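Local structure of polymerase X (Deinococcus radiodurans, 2W9M) at residues T432-A435 / A436-T439; N489-A492 / A493-D496. The protein probably catalyses template-directed DNA synthesis from deoxyribonucleoside triphosphates as a family X DNA polymerase, and carries a zinc-binding PHP domain. One frame throughout, in Å; residues are numbered along the deposited sequence.

Contact 1: residues T432-A435 / A436-T439; sequences TLDA and ARQT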
# COMPACT_ATOMS: atom_id res chain seq x y z
N THR A 432 15.45 -2.74 13.88
CA THR A 432 16.04 -1.89 14.90
C THR A 432 17.57 -1.82 14.87
O THR A 432 18.20 -1.29 15.80
CB THR A 432 15.55 -2.27 16.32
OG1 THR A 432 15.56 -3.69 16.46
CG2 THR A 432 14.13 -1.76 16.54
N LEU A 433 18.18 -2.35 13.81
CA LEU A 433 19.60 -2.15 13.60
C LEU A 433 19.89 -0.65 13.56
O LEU A 433 19.06 0.14 13.13
CB LEU A 433 20.03 -2.79 12.28
CG LEU A 433 20.57 -4.22 12.28
CD1 LEU A 433 19.66 -5.16 13.04
CD2 LEU A 433 20.76 -4.69 10.84
N ASP A 434 21.08 -0.26 14.03
CA ASP A 434 21.48 1.14 13.96
C ASP A 434 21.59 1.60 12.50
O ASP A 434 21.78 0.77 11.61
CB ASP A 434 22.80 1.38 14.69
CG ASP A 434 23.83 0.29 14.41
OD1 ASP A 434 24.91 0.63 13.89
OD2 ASP A 434 23.55 -0.89 14.72
N ALA A 435 21.46 2.90 12.27
CA ALA A 435 21.44 3.45 10.92
C ALA A 435 22.59 2.95 10.04
O ALA A 435 22.37 2.51 8.91
CB ALA A 435 21.42 4.97 10.96
N ALA A 436 23.81 3.01 10.56
CA ALA A 436 24.99 2.66 9.76
C ALA A 436 25.04 1.17 9.39
O ALA A 436 25.49 0.82 8.30
CB ALA A 436 26.26 3.08 10.49
N ARG A 437 24.59 0.31 10.29
CA ARG A 437 24.51 -1.11 10.00
C ARG A 437 23.41 -1.42 8.98
O ARG A 437 23.58 -2.27 8.10
CB ARG A 437 24.29 -1.92 11.28
CG ARG A 437 25.54 -2.63 11.78
CD ARG A 437 25.59 -4.06 11.26
NE ARG A 437 25.12 -5.02 12.26
CZ ARG A 437 24.51 -6.17 11.97
NH1 ARG A 437 24.28 -6.50 10.71
NH2 ARG A 437 24.13 -6.98 12.95
N GLN A 438 22.29 -0.71 9.09
CA GLN A 438 21.15 -0.92 8.21
C GLN A 438 21.47 -0.46 6.79
O GLN A 438 21.12 -1.13 5.81
CB GLN A 438 19.93 -0.16 8.74
CG GLN A 438 18.63 -0.55 8.07
CD GLN A 438 18.06 -1.85 8.61
OE1 GLN A 438 18.22 -2.91 8.01
NE2 GLN A 438 17.39 -1.76 9.76
N THR A 439 22.14 0.68 6.68
CA THR A 439 22.54 1.21 5.38
C THR A 439 23.50 0.26 4.66
O THR A 439 23.32 -0.03 3.47
CB THR A 439 23.21 2.59 5.52
OG1 THR A 439 22.26 3.52 6.05
CG2 THR A 439 23.71 3.09 4.17
O HOH W 1 17.23 0.72 11.13

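Contact 2: residues N489-A492 / A493-D496; sequences NANA and ARLD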
# COMPACT_ATOMS: atom_id res chain seq x y z
N ASN A 489 6.00 0.82 -3.99
CA ASN A 489 5.02 -0.17 -3.58
C ASN A 489 3.63 0.45 -3.53
O ASN A 489 3.37 1.36 -2.75
CB ASN A 489 5.40 -0.77 -2.22
CG ASN A 489 4.68 -2.07 -1.93
OD1 ASN A 489 3.46 -2.09 -1.77
ND2 ASN A 489 5.43 -3.16 -1.87
N ALA A 490 2.75 -0.05 -4.40
CA ALA A 490 1.42 0.53 -4.57
C ALA A 490 0.44 0.20 -3.44
O ALA A 490 -0.62 0.81 -3.36
CB ALA A 490 0.84 0.13 -5.92
N ASN A 491 0.78 -0.76 -2.59
CA ASN A 491 -0.09 -1.08 -1.46
C ASN A 491 -0.32 0.17 -0.61
O ASN A 491 0.64 0.81 -0.18
CB ASN A 491 0.48 -2.23 -0.61
CG ASN A 491 -0.43 -2.61 0.55
OD1 ASN A 491 -0.48 -1.92 1.57
ND2 ASN A 491 -1.14 -3.72 0.41
N ALA A 492 -1.58 0.50 -0.37
CA ALA A 492 -1.96 1.75 0.30
C ALA A 492 -1.34 1.94 1.69
O ALA A 492 -1.27 3.07 2.18
CB ALA A 492 -3.48 1.87 0.38
N ALA A 493 -0.90 0.86 2.31
CA ALA A 493 -0.29 0.96 3.63
C ALA A 493 1.21 1.17 3.53
O ALA A 493 1.89 1.37 4.54
CB ALA A 493 -0.59 -0.26 4.46
N ARG A 494 1.74 1.12 2.31
CA ARG A 494 3.17 1.32 2.12
C ARG A 494 3.48 2.61 1.36
O ARG A 494 4.10 3.52 1.92
CB ARG A 494 3.79 0.11 1.43
CG ARG A 494 3.80 -1.14 2.29
CD ARG A 494 4.46 -2.30 1.57
NE ARG A 494 4.36 -3.54 2.32
CZ ARG A 494 5.14 -3.85 3.35
NH1 ARG A 494 6.07 -3.00 3.77
NH2 ARG A 494 4.99 -5.02 3.97
N LEU A 495 3.05 2.69 0.10
CA LEU A 495 3.33 3.84 -0.75
C LEU A 495 4.78 4.27 -0.56
O LEU A 495 5.08 5.40 -0.17
CB LEU A 495 2.36 4.98 -0.44
CG LEU A 495 0.89 4.54 -0.57
CD1 LEU A 495 -0.06 5.71 -0.41
CD2 LEU A 495 0.66 3.86 -1.90
N ASP A 496 5.68 3.34 -0.86
CA ASP A 496 7.08 3.44 -0.51
C ASP A 496 7.82 2.61 -1.54
O ASP A 496 7.48 1.45 -1.73
CB ASP A 496 7.26 2.86 0.90
CG ASP A 496 8.71 2.66 1.28
OD1 ASP A 496 8.97 1.78 2.14
OD2 ASP A 496 9.59 3.37 0.74

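Contact 1: residues T432-A435 / A436-T439
Gln438 N donates to Asp434 O over 3.0 Å and Thr439 N to Ala435 O over 2.9 Å, the i to i+4 bonds that open helix 435-446, with Asp434 in the N-cap position. The chain arrives extended through Leu433 and Asp434 and coils from Ala435 onward. Ala435 O is gripped twice, because Thr439 OG1, set beside its own backbone N (chi1 -63°), also donates to it from above the carbonyl plane; the same hydroxyl is bonded to Asp471 N. On the outer side Leu433 CD2 lies over one face of the Arg437 guanidinium, 4.0 Å from Arg437 NH1 and offset toward the rim of the group. Asp434 OD2 rests against Arg437 CB at 3.7 Å, whereas the charged end of the arginine bends away from the carboxylate. Gln438 folds back toward the incoming loop: a water accepts from Gln438 NE2 and lies within hydrogen-bonding distance of Leu433 O, while Asn430 O and Arg441 take the two ends of the amide. The first turn is thus fastened to the preceding loop mainly by polar bonds on its buried side, and the Asp434 carboxylate, beside the N-terminal end of the helix, probably interacts favourably with its dipole.

Contact 2: residues N489-A492 / A493-D496
Asn491 O is the hub of this reversal, taking Arg494 N at 2.7 Å from above its carbonyl plane and Leu495 N at 3.1 Å nearly in line with the C=O bond. A second grip comes from the side chain of the same residue: Asn491 CG stands anti to the backbone N (chi1 -178°), which carries OD1 to Ala493 N, 2.9 Å away, and against Ala493 CB. Earlier in the loop Asn489 OD1 accepts from Asn491 N at 3.1 Å and closes an Asx turn.

The tightly packed part is the buried crossing of Asn489 and Arg494. The extended arginine chain passes the asparagine amide obliquely, its CD 3.5 Å from Asn489 OD1, with the amide and guanidinium planes 54° apart. Asn489 ND2 donates to Glu487 and to Asp516, a zinc ligand, so the rotation of the amide is fixed from both ends; Arg494 NE makes a long, weak ion pair with the same Asp516. Leu495 CD2 sits 3.5 Å from Asn491 O. At the ends Asn489 N reaches Asp496 O over 2.8 Å, while the Asp496 carboxylate turns to Thr458 N.

The looser side is the apex, where Asn491 and Ala493 are partly exposed and meet Pro94 of helix 94-99; Arg164 of helix 163-176 also touches Asn491. Leu495, with positive phi (43°), and Asp496 both face Asn489, an arrangement that fits a G1 beta bulge. The whole is an Asx turn and tight loop following strand 485-489 of the parallel sheet beside the zinc site, with the side chain of Arg494 about 5 Å from a bound zinc ion and Asn489 beside the ligands Asp516 and His456, consistent with a second-shell role in this PHP domain.

In the fold
Both contacts are local and lie in series, contact 1 closing before contact 2 opens, so they neither nest nor cross. Going from the N terminus, the chain leaves strand 422-426, passes the zinc ligand His428 and turns at contact 1 into helix 435-446. It then runs through strand 453-454, the ligand His456 and helix 472-482 to strand 485-489, after which contact 2 closes the loop before helix 499-505. Each thus follows a strand of the same seven-stranded parallel sheet. The centres of contact 1 and contact 2 are about 22 Å apart, and the nearest atoms of contact 1 and contact 2 about 12 Å. Contact 1 is peripheral, whereas contact 2 joins the zinc site to helices 94-99 and 163-176.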